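Local coordinates for uncharacterized peptidase Lmo0363 (Listeria monocytogenes, PDB 3L4E), which is an uncharacterised member of the peptidase S51 family and probably acts as a serine-type peptidase similar to peptidase E, at residues Q26-T31 with K79-Y84; L5-S10 with K114-E119; E72-L77 with D103-E108; T19-N24 with F194-E199; I33-T38 with E62-T67. All blocks are in the same frame, centred on the assembly; numbering follows the deposited sequence.

Interaction 1: residues Q26-T31 with K79-Y84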
# COMPACT_ATOMS: atom_id res chain seq x y z
N GLN A 26 -12.05 16.74 3.85
CA GLN A 26 -12.77 16.85 5.12
C GLN A 26 -14.04 16.00 5.16
O GLN A 26 -14.93 16.16 4.32
CB GLN A 26 -13.12 18.31 5.43
CG GLN A 26 -13.84 18.51 6.75
CD GLN A 26 -12.93 18.35 7.95
OE1 GLN A 26 -11.74 18.69 7.89
NE2 GLN A 26 -13.47 17.84 9.06
N GLY A 27 -14.11 15.11 6.14
CA GLY A 27 -15.29 14.29 6.34
C GLY A 27 -15.33 13.00 5.53
O GLY A 27 -16.23 12.18 5.73
N LYS A 28 -14.39 12.82 4.62
CA LYS A 28 -14.35 11.59 3.84
C LYS A 28 -13.80 10.47 4.70
O LYS A 28 -13.08 10.72 5.67
CB LYS A 28 -13.56 11.76 2.55
CG LYS A 28 -14.20 12.75 1.60
CD LYS A 28 -13.67 12.61 0.19
CE LYS A 28 -14.59 13.29 -0.81
NZ LYS A 28 -14.19 12.98 -2.21
N THR A 29 -14.14 9.23 4.36
CA THR A 29 -13.82 8.09 5.19
C THR A 29 -12.79 7.17 4.54
O THR A 29 -12.74 7.04 3.32
CB THR A 29 -15.07 7.26 5.47
OG1 THR A 29 -15.72 6.96 4.23
CG2 THR A 29 -16.03 8.05 6.35
N VAL A 30 -11.98 6.53 5.38
CA VAL A 30 -10.89 5.69 4.90
C VAL A 30 -10.98 4.30 5.53
O VAL A 30 -11.06 4.20 6.75
CB VAL A 30 -9.52 6.30 5.28
CG1 VAL A 30 -8.36 5.43 4.81
CG2 VAL A 30 -9.40 7.71 4.74
N THR A 31 -10.98 3.26 4.71
CA THR A 31 -10.75 1.90 5.20
C THR A 31 -9.25 1.75 5.36
O THR A 31 -8.51 1.74 4.37
CB THR A 31 -11.27 0.83 4.21
OG1 THR A 31 -12.69 0.96 4.07
CG2 THR A 31 -10.96 -0.56 4.73
N LYS A 79 -18.31 0.73 1.70
CA LYS A 79 -18.86 1.92 2.33
C LYS A 79 -17.94 3.14 2.23
O LYS A 79 -18.38 4.23 1.88
CB LYS A 79 -19.17 1.65 3.80
CG LYS A 79 -19.76 2.85 4.53
CD LYS A 79 -20.16 2.49 5.96
CE LYS A 79 -18.95 2.48 6.89
NZ LYS A 79 -18.41 3.85 7.11
N ASN A 80 -16.67 2.94 2.55
CA ASN A 80 -15.76 4.07 2.72
C ASN A 80 -15.17 4.59 1.42
O ASN A 80 -15.08 3.87 0.42
CB ASN A 80 -14.68 3.74 3.75
CG ASN A 80 -15.28 3.38 5.11
OD1 ASN A 80 -16.24 4.01 5.56
ND2 ASN A 80 -14.72 2.37 5.76
N ASP A 81 -14.79 5.86 1.44
CA ASP A 81 -14.37 6.57 0.24
C ASP A 81 -13.02 6.10 -0.28
O ASP A 81 -12.83 5.98 -1.50
CB ASP A 81 -14.32 8.06 0.52
CG ASP A 81 -15.68 8.62 0.90
OD1 ASP A 81 -16.62 8.48 0.09
OD2 ASP A 81 -15.81 9.18 2.00
N PHE A 82 -12.09 5.85 0.63
CA PHE A 82 -10.71 5.51 0.27
C PHE A 82 -10.30 4.19 0.89
O PHE A 82 -10.90 3.76 1.87
CB PHE A 82 -9.73 6.58 0.75
CG PHE A 82 -10.06 7.98 0.30
CD1 PHE A 82 -10.69 8.20 -0.91
CD2 PHE A 82 -9.72 9.06 1.08
CE1 PHE A 82 -10.98 9.49 -1.32
CE2 PHE A 82 -10.00 10.35 0.67
CZ PHE A 82 -10.64 10.56 -0.52
N ILE A 83 -9.29 3.56 0.30
CA ILE A 83 -8.66 2.38 0.88
C ILE A 83 -7.20 2.73 1.16
O ILE A 83 -6.52 3.25 0.29
CB ILE A 83 -8.72 1.17 -0.10
CG1 ILE A 83 -10.18 0.84 -0.46
CG2 ILE A 83 -8.03 -0.06 0.50
CD1 ILE A 83 -10.32 -0.03 -1.71
N TYR A 84 -6.72 2.46 2.37
CA TYR A 84 -5.34 2.76 2.74
C TYR A 84 -4.71 1.51 3.32
O TYR A 84 -5.26 0.91 4.24
CB TYR A 84 -5.33 3.87 3.80
CG TYR A 84 -3.98 4.31 4.33
CD1 TYR A 84 -3.23 3.48 5.18
CD2 TYR A 84 -3.48 5.57 4.02
CE1 TYR A 84 -2.01 3.90 5.70
CE2 TYR A 84 -2.26 6.00 4.52
CZ TYR A 84 -1.53 5.16 5.36
OH TYR A 84 -0.32 5.61 5.86
O HOH W 1 -18.49 6.42 3.94
O HOH W 2 -13.08 1.49 1.43
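T29 and N80 set their side chains at about a right angle where two parallel strands begin to pair, and T31 meets the same asparagine in the same way from further along. N80 ND2 donates to T31 OG1 at 3.0 Å, with the hydroxyl close to the amide plane. T29 OG1, lodged between its own backbone N and carbonyl carbon (chi1 52°), accepts from D81 N at 3.1 Å. D81 answers through its carboxylate: OD2 receives T29 N at 2.9 Å on the anti lone pair, an almost straight bond. Beyond this polar entrance the backbone ladder takes over, T31 N donating to F82 O and Y84 N to T31 O. The V30 side chain crosses those of F82 and Y84 obliquely, CG2 lying 3.9 Å from F82 CD2 and CG1 3.6 Å from Y84 CB. Strand 29-33 lies between 59-62 and 82-85 in the central sheet, with helix 70-79 packed against T31 and I83, and strand 115-119 bordering 82-85.

Interaction 2: residues L5-S10 with K114-E119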
# COMPACT_ATOMS: atom_id res chain seq x y z
N LEU A 5 -4.59 5.61 -7.78
CA LEU A 5 -3.68 5.08 -6.78
C LEU A 5 -2.69 6.15 -6.36
O LEU A 5 -2.23 6.94 -7.19
CB LEU A 5 -2.88 3.90 -7.34
CG LEU A 5 -3.58 2.88 -8.26
CD1 LEU A 5 -2.56 1.88 -8.79
CD2 LEU A 5 -4.70 2.18 -7.52
N PHE A 6 -2.36 6.15 -5.07
CA PHE A 6 -1.29 6.99 -4.55
C PHE A 6 -0.32 6.06 -3.85
O PHE A 6 -0.70 5.44 -2.85
CB PHE A 6 -1.89 8.00 -3.56
CG PHE A 6 -0.89 8.92 -2.92
CD1 PHE A 6 -0.60 10.15 -3.50
CD2 PHE A 6 -0.25 8.57 -1.73
CE1 PHE A 6 0.31 11.03 -2.90
CE2 PHE A 6 0.66 9.44 -1.14
CZ PHE A 6 0.94 10.67 -1.72
N LEU A 7 0.89 5.91 -4.38
CA LEU A 7 1.86 4.97 -3.83
C LEU A 7 3.00 5.71 -3.14
O LEU A 7 3.49 6.72 -3.65
CB LEU A 7 2.40 4.03 -4.92
CG LEU A 7 1.34 3.34 -5.78
CD1 LEU A 7 1.98 2.40 -6.82
CD2 LEU A 7 0.37 2.57 -4.89
N THR A 8 3.43 5.21 -1.99
CA THR A 8 4.41 5.91 -1.17
C THR A 8 5.27 4.91 -0.41
O THR A 8 4.87 3.77 -0.21
CB THR A 8 3.68 6.88 -0.19
OG1 THR A 8 4.62 7.50 0.70
CG2 THR A 8 2.65 6.14 0.64
N SER A 9 6.46 5.33 0.02
CA SER A 9 7.30 4.54 0.92
C SER A 9 6.94 4.82 2.37
O SER A 9 7.16 4.00 3.26
CB SER A 9 8.78 4.88 0.74
OG SER A 9 9.21 4.71 -0.59
N SER A 10 6.39 6.01 2.61
CA SER A 10 6.21 6.53 3.96
C SER A 10 5.19 7.64 3.91
O SER A 10 5.51 8.78 3.59
CB SER A 10 7.55 7.06 4.49
OG SER A 10 7.40 7.71 5.75
N LYS A 114 -12.64 3.97 -6.68
CA LYS A 114 -12.18 4.22 -5.32
C LYS A 114 -10.67 4.45 -5.25
O LYS A 114 -9.91 3.73 -5.87
CB LYS A 114 -12.56 3.05 -4.42
CG LYS A 114 -12.52 3.36 -2.94
CD LYS A 114 -13.63 2.60 -2.22
CE LYS A 114 -14.99 3.09 -2.66
NZ LYS A 114 -16.10 2.38 -1.96
N LEU A 115 -10.26 5.47 -4.50
CA LEU A 115 -8.85 5.79 -4.32
C LEU A 115 -8.15 4.78 -3.41
O LEU A 115 -8.60 4.53 -2.29
CB LEU A 115 -8.68 7.20 -3.75
CG LEU A 115 -7.27 7.61 -3.33
CD1 LEU A 115 -6.33 7.59 -4.53
CD2 LEU A 115 -7.28 8.99 -2.68
N TYR A 116 -7.05 4.23 -3.91
CA TYR A 116 -6.21 3.30 -3.16
C TYR A 116 -4.89 3.97 -2.77
O TYR A 116 -4.17 4.48 -3.64
CB TYR A 116 -5.93 2.05 -4.01
CG TYR A 116 -5.02 1.03 -3.35
CD1 TYR A 116 -5.55 -0.00 -2.57
CD2 TYR A 116 -3.64 1.08 -3.52
CE1 TYR A 116 -4.73 -0.94 -1.96
CE2 TYR A 116 -2.80 0.14 -2.92
CZ TYR A 116 -3.36 -0.87 -2.15
OH TYR A 116 -2.56 -1.81 -1.53
N ILE A 117 -4.60 3.99 -1.47
CA ILE A 117 -3.35 4.54 -0.97
C ILE A 117 -2.51 3.37 -0.47
O ILE A 117 -2.93 2.64 0.44
CB ILE A 117 -3.57 5.52 0.19
CG1 ILE A 117 -4.51 6.66 -0.23
CG2 ILE A 117 -2.22 6.05 0.71
CD1 ILE A 117 -5.10 7.41 0.96
N GLY A 118 -1.35 3.17 -1.08
CA GLY A 118 -0.51 2.04 -0.70
C GLY A 118 0.84 2.47 -0.19
O GLY A 118 1.61 3.12 -0.92
N GLU A 119 1.14 2.12 1.06
CA GLU A 119 2.41 2.48 1.69
C GLU A 119 3.34 1.29 1.80
O GLU A 119 3.00 0.28 2.44
CB GLU A 119 2.16 3.02 3.10
CG GLU A 119 3.44 3.29 3.86
CD GLU A 119 3.17 3.73 5.28
OE1 GLU A 119 3.35 4.93 5.55
OE2 GLU A 119 2.74 2.90 6.11
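F6 and I117 sit side by side on one face of two parallel strands whose axes differ in direction by 9°, and the pair of strands ends beside the probable active site. Three hydrogen bonds form the backbone ladder: F6 N to Y116 O at 2.8 Å, G118 N to F6 O at 3.0 Å and T8 N to G118 O at 3.0 Å. Weaker CA-H...O contacts alternate with them, including L5 CA to Y116 O. Apolar contacts divide between the two faces. On one, L5 CD2 rests 3.7 Å from Y116 CB, while L7 CD2 approaches the edge of the tyrosine ring; on the other, F6 CD2 lies 4.0 Å from I117 CG2. Polar groups gather at the C-terminal ends. T8 OG1, anti to its backbone N (chi1 175°), accepts from S10 N in an ST turn. E119 OE1 accepts from F11 N and OE2 from G87 N, while S9 O pairs with the hydroxyl of S120, probably the catalytic serine. Strand 82-85 flanks 115-119, antiparallel strand 191-196 flanks 4-8, and helix 15-21 covers the face bearing F6 and I117.

Interaction 3: residues E72-L77 with D103-E108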
# COMPACT_ATOMS: atom_id res chain seq x y z
N GLU A 72 -17.68 -8.16 7.02
CA GLU A 72 -17.17 -6.87 7.47
C GLU A 72 -16.19 -6.30 6.46
O GLU A 72 -16.16 -5.09 6.23
CB GLU A 72 -16.49 -7.02 8.83
CG GLU A 72 -16.33 -5.72 9.58
CD GLU A 72 -17.66 -5.09 9.95
OE1 GLU A 72 -17.72 -3.86 10.13
OE2 GLU A 72 -18.65 -5.85 10.06
N ILE A 73 -15.38 -7.16 5.86
CA ILE A 73 -14.42 -6.74 4.85
C ILE A 73 -15.16 -6.16 3.65
O ILE A 73 -14.84 -5.07 3.18
CB ILE A 73 -13.52 -7.91 4.40
CG1 ILE A 73 -12.61 -8.37 5.55
CG2 ILE A 73 -12.70 -7.52 3.16
CD1 ILE A 73 -11.78 -9.61 5.22
N THR A 74 -16.15 -6.90 3.17
CA THR A 74 -16.95 -6.46 2.03
C THR A 74 -17.65 -5.13 2.31
O THR A 74 -17.60 -4.21 1.49
CB THR A 74 -18.01 -7.51 1.64
OG1 THR A 74 -17.35 -8.74 1.29
CG2 THR A 74 -18.82 -7.03 0.45
N THR A 75 -18.28 -5.04 3.47
CA THR A 75 -19.04 -3.86 3.86
C THR A 75 -18.18 -2.60 3.95
O THR A 75 -18.51 -1.58 3.36
CB THR A 75 -19.76 -4.08 5.20
OG1 THR A 75 -20.61 -5.23 5.11
CG2 THR A 75 -20.60 -2.86 5.57
N LYS A 76 -17.09 -2.68 4.71
CA LYS A 76 -16.21 -1.53 4.90
C LYS A 76 -15.61 -1.07 3.58
O LYS A 76 -15.62 0.12 3.27
CB LYS A 76 -15.12 -1.85 5.92
CG LYS A 76 -15.65 -2.04 7.34
CD LYS A 76 -14.54 -2.37 8.33
CE LYS A 76 -15.08 -2.38 9.77
NZ LYS A 76 -14.05 -2.78 10.77
N LEU A 77 -15.09 -2.01 2.80
CA LEU A 77 -14.51 -1.67 1.51
C LEU A 77 -15.51 -0.95 0.60
O LEU A 77 -15.14 -0.03 -0.13
CB LEU A 77 -13.96 -2.93 0.81
CG LEU A 77 -12.63 -3.44 1.37
CD1 LEU A 77 -12.26 -4.77 0.74
CD2 LEU A 77 -11.52 -2.40 1.17
N ASP A 103 -8.42 -9.55 -2.03
CA ASP A 103 -7.68 -8.98 -3.15
C ASP A 103 -8.66 -8.63 -4.26
O ASP A 103 -8.57 -7.56 -4.87
CB ASP A 103 -6.57 -9.92 -3.63
CG ASP A 103 -7.09 -11.29 -4.09
OD1 ASP A 103 -8.15 -11.76 -3.62
OD2 ASP A 103 -6.42 -11.91 -4.93
N LYS A 104 -9.64 -9.50 -4.47
CA LYS A 104 -10.67 -9.30 -5.48
C LYS A 104 -11.56 -8.10 -5.17
O LYS A 104 -11.89 -7.32 -6.06
CB LYS A 104 -11.54 -10.56 -5.59
CG LYS A 104 -11.95 -10.91 -7.01
CD LYS A 104 -10.80 -11.55 -7.78
CE LYS A 104 -9.80 -10.52 -8.28
NZ LYS A 104 -8.56 -11.17 -8.78
N LEU A 105 -11.94 -7.95 -3.90
CA LEU A 105 -12.82 -6.86 -3.48
C LEU A 105 -12.14 -5.50 -3.60
O LEU A 105 -12.79 -4.49 -3.86
CB LEU A 105 -13.28 -7.10 -2.04
CG LEU A 105 -14.04 -8.41 -1.87
CD1 LEU A 105 -14.38 -8.63 -0.40
CD2 LEU A 105 -15.29 -8.40 -2.71
N ILE A 106 -10.83 -5.49 -3.41
CA ILE A 106 -10.06 -4.26 -3.55
C ILE A 106 -9.99 -3.87 -5.02
O ILE A 106 -10.22 -2.71 -5.38
CB ILE A 106 -8.66 -4.37 -2.91
CG1 ILE A 106 -8.81 -4.41 -1.38
CG2 ILE A 106 -7.76 -3.22 -3.37
CD1 ILE A 106 -7.52 -4.61 -0.62
N LEU A 107 -9.70 -4.84 -5.88
CA LEU A 107 -9.64 -4.56 -7.31
C LEU A 107 -10.97 -4.04 -7.84
O LEU A 107 -10.99 -3.11 -8.65
CB LEU A 107 -9.21 -5.81 -8.09
CG LEU A 107 -7.77 -6.25 -7.89
CD1 LEU A 107 -7.51 -7.56 -8.64
CD2 LEU A 107 -6.80 -5.16 -8.32
N GLU A 108 -12.07 -4.63 -7.39
CA GLU A 108 -13.40 -4.18 -7.82
C GLU A 108 -13.66 -2.73 -7.42
O GLU A 108 -14.17 -1.94 -8.22
CB GLU A 108 -14.51 -5.08 -7.27
CG GLU A 108 -15.91 -4.63 -7.68
CD GLU A 108 -17.03 -5.27 -6.87
OE1 GLU A 108 -16.77 -6.26 -6.16
OE2 GLU A 108 -18.18 -4.78 -6.96
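L105 and L77 both turn CG anti to the carbonyl carbon (chi1 -60° and -76°), and in each an anti second torsion carries CD1 onward, so that each leucine extends a methyl toward the facing helix. The consequence is a small apolar contact in which two branches do most of the work. L77 CD1 reaches L105 CB at 3.8 Å, the two side chains crossing at about a right angle, and also approaches I106 CG1 at 4.1 Å on a more slanting path. In the reverse direction, L105 CD1 touches the side chains of two consecutive residues: in the conformer described it comes within 3.4 Å of T74 OG1 and 4.1 Å of I73 CG2, again crossing both at about a right angle. L105 was modelled in two conformers, so these last contacts are provisional. The T74 hydroxyl is hydrogen-bonded to L70 O within its own helix, and against L105 it meets only a methyl. Around the contact, I73 packs on L63 and T100, I106 on L97, and L77 on T31. The segment axes run nearly parallel, 14° apart, with a closest approach of 10.4 Å. Such side-by-side packing is characteristic of an alpha/beta fold in which helices joining parallel strands lie alongside one another; here helix 70-79 precedes strand 82-85, and helix 102-111 precedes strand 115-119.

Interaction 4: residues T19-N24 with F194-E199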
# COMPACT_ATOMS: atom_id res chain seq x y z
N THR A 19 -2.24 15.74 -0.43
CA THR A 19 -3.22 16.82 -0.53
C THR A 19 -3.17 17.51 -1.90
O THR A 19 -4.17 18.04 -2.35
CB THR A 19 -3.08 17.86 0.60
OG1 THR A 19 -1.78 18.46 0.55
CG2 THR A 19 -3.26 17.20 1.95
N GLU A 20 -2.01 17.49 -2.55
CA GLU A 20 -1.94 17.91 -3.95
C GLU A 20 -2.70 16.93 -4.84
O GLU A 20 -3.41 17.33 -5.75
CB GLU A 20 -0.48 18.01 -4.42
CG GLU A 20 -0.31 18.36 -5.88
CD GLU A 20 1.14 18.33 -6.33
OE1 GLU A 20 2.04 18.48 -5.47
OE2 GLU A 20 1.39 18.18 -7.54
N PHE A 21 -2.57 15.64 -4.56
CA PHE A 21 -3.21 14.59 -5.36
C PHE A 21 -4.74 14.62 -5.26
O PHE A 21 -5.44 14.51 -6.28
CB PHE A 21 -2.66 13.23 -4.92
CG PHE A 21 -3.15 12.06 -5.73
CD1 PHE A 21 -2.82 11.94 -7.08
CD2 PHE A 21 -3.91 11.06 -5.14
CE1 PHE A 21 -3.26 10.85 -7.82
CE2 PHE A 21 -4.35 9.97 -5.88
CZ PHE A 21 -4.03 9.86 -7.22
N GLU A 22 -5.26 14.78 -4.04
CA GLU A 22 -6.70 14.66 -3.78
C GLU A 22 -7.28 15.82 -2.95
O GLU A 22 -6.78 16.10 -1.86
CB GLU A 22 -6.94 13.33 -3.05
CG GLU A 22 -8.40 13.03 -2.71
CD GLU A 22 -9.19 12.52 -3.89
OE1 GLU A 22 -8.60 12.22 -4.95
OE2 GLU A 22 -10.43 12.40 -3.76
N SER A 23 -8.33 16.47 -3.45
CA SER A 23 -8.95 17.61 -2.76
C SER A 23 -10.19 17.28 -1.92
O SER A 23 -10.68 16.15 -1.94
CB SER A 23 -9.33 18.70 -3.77
OG SER A 23 -8.18 19.33 -4.28
N ASN A 24 -10.68 18.28 -1.19
CA ASN A 24 -11.90 18.18 -0.38
C ASN A 24 -11.98 16.93 0.48
O ASN A 24 -12.95 16.18 0.44
CB ASN A 24 -13.15 18.30 -1.26
CG ASN A 24 -13.18 19.60 -2.04
OD1 ASN A 24 -13.23 19.59 -3.27
ND2 ASN A 24 -13.15 20.73 -1.34
N PHE A 194 1.77 9.26 -8.32
CA PHE A 194 0.40 9.64 -8.59
C PHE A 194 -0.07 8.82 -9.78
O PHE A 194 0.52 8.90 -10.86
CB PHE A 194 0.30 11.10 -9.03
CG PHE A 194 0.61 12.13 -7.96
CD1 PHE A 194 1.15 11.79 -6.74
CD2 PHE A 194 0.37 13.47 -8.23
CE1 PHE A 194 1.42 12.77 -5.79
CE2 PHE A 194 0.65 14.45 -7.29
CZ PHE A 194 1.17 14.09 -6.07
N ILE A 195 -1.13 8.04 -9.59
CA ILE A 195 -1.68 7.26 -10.69
C ILE A 195 -3.16 7.56 -10.90
O ILE A 195 -3.99 7.34 -10.02
CB ILE A 195 -1.47 5.75 -10.47
CG1 ILE A 195 0.03 5.44 -10.44
CG2 ILE A 195 -2.16 4.96 -11.58
CD1 ILE A 195 0.40 4.15 -9.76
N ARG A 196 -3.46 8.10 -12.08
CA ARG A 196 -4.82 8.37 -12.52
C ARG A 196 -5.00 7.74 -13.89
O ARG A 196 -4.63 8.32 -14.92
CB ARG A 196 -5.08 9.88 -12.59
CG ARG A 196 -4.90 10.63 -11.27
CD ARG A 196 -6.16 10.57 -10.41
NE ARG A 196 -6.14 11.52 -9.30
CZ ARG A 196 -6.90 11.40 -8.21
NH1 ARG A 196 -7.73 10.38 -8.09
NH2 ARG A 196 -6.82 12.31 -7.24
N GLY A 197 -5.55 6.53 -13.91
CA GLY A 197 -5.64 5.77 -15.14
C GLY A 197 -4.27 5.46 -15.70
O GLY A 197 -3.43 4.89 -15.00
N LYS A 198 -4.05 5.84 -16.95
CA LYS A 198 -2.76 5.64 -17.60
C LYS A 198 -1.75 6.73 -17.25
O LYS A 198 -0.59 6.65 -17.63
CB LYS A 198 -2.92 5.56 -19.12
CG LYS A 198 -3.64 4.32 -19.61
CD LYS A 198 -3.68 4.28 -21.13
CE LYS A 198 -4.50 3.11 -21.64
NZ LYS A 198 -4.51 3.04 -23.13
N GLU A 199 -2.20 7.76 -16.52
CA GLU A 199 -1.33 8.87 -16.16
C GLU A 199 -0.57 8.53 -14.88
O GLU A 199 -1.15 8.49 -13.80
CB GLU A 199 -2.13 10.18 -16.02
CG GLU A 199 -2.86 10.57 -17.31
CD GLU A 199 -3.56 11.94 -17.27
OE1 GLU A 199 -3.95 12.42 -16.19
OE2 GLU A 199 -3.73 12.52 -18.37
O HOH W 3 -4.58 13.93 -9.18
O HOH W 4 -9.76 9.63 -6.17
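R196 lays its guanidinium flat on the ring of F21, the planes 13° apart and the centres 3.8 Å apart, so that one side chain makes a cation-pi stack while its N-H groups remain in use around the edge. NH2 donates twice: to F21 O at the end of the helix, 2.8 Å away and from above the carbonyl plane, and to E22 OE1 at 2.9 Å, in a nearly straight bond that forms part of a salt bridge. Both acceptors lie in the guanidinium plane, as do two waters. One water accepts from NE and donates to F21 O; the other accepts from NH1 and donates to E22 OE1, and NH1 also bonds to N4 OD1. This ring of acceptors would be expected to fix the rotation of the guanidinium over the phenyl face. F21 also meets F194, its CB standing over the face of that ring in a CH-pi contact, with CD1 3.5 Å from F194 CG; the two rings are inclined at 51°. From R196 to E199 the chain reverses through a type II' beta turn, which closes the hairpin of strands 191-196 and 199-204. The contact thus joins the end of helix 15-21 to that antiparallel hairpin at one edge of the mixed central sheet, through an arginine-aromatic stack framed by a salt bridge.

Interaction 5: residues I33-T38 with E62-T67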
# COMPACT_ATOMS: atom_id res chain seq x y z
N ILE A 33 -6.11 -0.35 6.52
CA ILE A 33 -5.72 -1.76 6.66
C ILE A 33 -4.27 -1.88 7.15
O ILE A 33 -3.34 -1.64 6.40
CB ILE A 33 -5.88 -2.50 5.31
CG1 ILE A 33 -7.34 -2.45 4.85
CG2 ILE A 33 -5.37 -3.94 5.43
CD1 ILE A 33 -7.53 -2.89 3.41
N PRO A 34 -4.09 -2.21 8.44
CA PRO A 34 -2.75 -2.29 9.03
C PRO A 34 -2.21 -3.73 9.08
O PRO A 34 -1.20 -3.99 9.74
CB PRO A 34 -2.99 -1.78 10.46
CG PRO A 34 -4.36 -2.30 10.78
CD PRO A 34 -5.15 -2.26 9.47
N THR A 35 -2.88 -4.64 8.39
CA THR A 35 -2.55 -6.07 8.43
C THR A 35 -1.06 -6.40 8.23
O THR A 35 -0.51 -7.25 8.93
CB THR A 35 -3.39 -6.83 7.40
OG1 THR A 35 -4.78 -6.56 7.65
CG2 THR A 35 -3.13 -8.33 7.47
N ALA A 36 -0.41 -5.75 7.28
CA ALA A 36 1.00 -6.05 7.00
C ALA A 36 1.85 -5.83 8.24
O ALA A 36 2.84 -6.53 8.48
CB ALA A 36 1.50 -5.19 5.84
N SER A 37 1.47 -4.83 9.04
CA SER A 37 2.26 -4.43 10.19
C SER A 37 2.10 -5.34 11.40
O SER A 37 2.89 -5.26 12.35
CB SER A 37 1.90 -3.00 10.61
OG SER A 37 0.67 -2.98 11.33
N THR A 38 1.09 -6.20 11.39
CA THR A 38 0.74 -6.95 12.60
C THR A 38 1.74 -8.06 12.94
O THR A 38 1.71 -8.61 14.04
CB THR A 38 -0.69 -7.53 12.53
OG1 THR A 38 -0.78 -8.47 11.45
CG2 THR A 38 -1.72 -6.41 12.35
N GLU A 62 -10.59 1.26 10.91
CA GLU A 62 -9.69 0.13 10.80
C GLU A 62 -10.37 -1.15 10.29
O GLU A 62 -11.50 -1.47 10.65
CB GLU A 62 -8.98 -0.12 12.12
CG GLU A 62 -8.24 1.11 12.62
CD GLU A 62 -6.98 0.77 13.38
OE1 GLU A 62 -6.73 -0.44 13.60
OE2 GLU A 62 -6.25 1.71 13.75
N LEU A 63 -9.64 -1.88 9.44
CA LEU A 63 -10.06 -3.17 8.93
C LEU A 63 -8.85 -4.08 8.89
O LEU A 63 -7.95 -3.87 8.08
CB LEU A 63 -10.66 -3.05 7.52
CG LEU A 63 -11.05 -4.34 6.78
CD1 LEU A 63 -12.20 -5.03 7.49
CD2 LEU A 63 -11.40 -4.07 5.31
N ASP A 64 -8.79 -5.06 9.79
CA ASP A 64 -7.71 -6.05 9.76
C ASP A 64 -8.20 -7.29 9.01
O ASP A 64 -8.99 -8.08 9.53
CB ASP A 64 -7.23 -6.40 11.17
CG ASP A 64 -5.99 -7.30 11.18
OD1 ASP A 64 -5.51 -7.71 10.10
OD2 ASP A 64 -5.48 -7.59 12.28
N ILE A 65 -7.74 -7.42 7.77
CA ILE A 65 -8.07 -8.56 6.92
C ILE A 65 -7.80 -9.90 7.59
O ILE A 65 -8.46 -10.89 7.30
CB ILE A 65 -7.26 -8.50 5.60
CG1 ILE A 65 -7.50 -7.16 4.90
CG2 ILE A 65 -7.59 -9.69 4.70
CD1 ILE A 65 -8.95 -6.88 4.60
N ALA A 66 -6.82 -9.93 8.49
CA ALA A 66 -6.40 -11.18 9.11
C ALA A 66 -7.43 -11.73 10.11
O ALA A 66 -7.44 -12.92 10.39
CB ALA A 66 -5.05 -11.01 9.79
N THR A 67 -8.29 -10.86 10.63
CA THR A 67 -9.16 -11.24 11.74
C THR A 67 -10.66 -11.03 11.52
O THR A 67 -11.47 -11.62 12.23
CB THR A 67 -8.75 -10.51 13.04
OG1 THR A 67 -8.86 -9.09 12.85
CG2 THR A 67 -7.33 -10.86 13.42
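T35 and D64 join two loops that follow neighbouring parallel strands, and D64 forms an Asx turn, its OD1 accepting from A66 N. T35 OG1 donates to D64 OD1 at 2.8 Å, the side chains crossing at about a right angle. The donors come from opposite faces of the carboxylate plane, so OD1 is gripped by a hydroxyl of one loop and a backbone N-H of the other. Around this polar centre lie apolar contacts: T35 CG2 reaches A66 CB at 4.0 Å, and I33 CG2 meets I65 CG1 at 3.9 Å. L63 O sits against P34 CD and receives a CA-H...O contact from I33 CA at 3.4 Å. D64 CG lies anti to its backbone N (chi1 -173°), the conformation from which OD1 meets T35 OG1. Further out, D64 N is hydrogen-bonded to E68 OE1 and K76 NZ to E62 O, and I73 packs against L63 and I65; helix 90-100 covers T35 and T38 through F92. The 33-38 loop is tightly folded, since P34 O accepts from both S37 N and S37 OG. T35 O is likewise held by T38 N and T38 OG1, while T38 and D64 meet tip to tip, T38 CG2 3.9 Å from D64 OD2.

Interactions 1, 2 and 4 follow the mixed central sheet, whose strands run 59-62, 29-33, 82-85, 115-119, 4-8, 191-196 and 199-204. Interactions 1 and 2, with centres about 13 Å apart, are joined directly where I83 pairs with L115 and I117. Interaction 4 adds the antiparallel hairpin beside strand 4-8, while interaction 5 joins the loops that follow strands 29-33 and 59-62, its centre about 25 Å from that of interaction 4. Interaction 3 packs helices over the sheet and meets interaction 5 through K76 and I73. Along the chain, interaction 4 brings together the most distant segments, enclosing interactions 1, 3 and 5. Interaction 2 lies closest to the probable catalytic residues, S120 and H161.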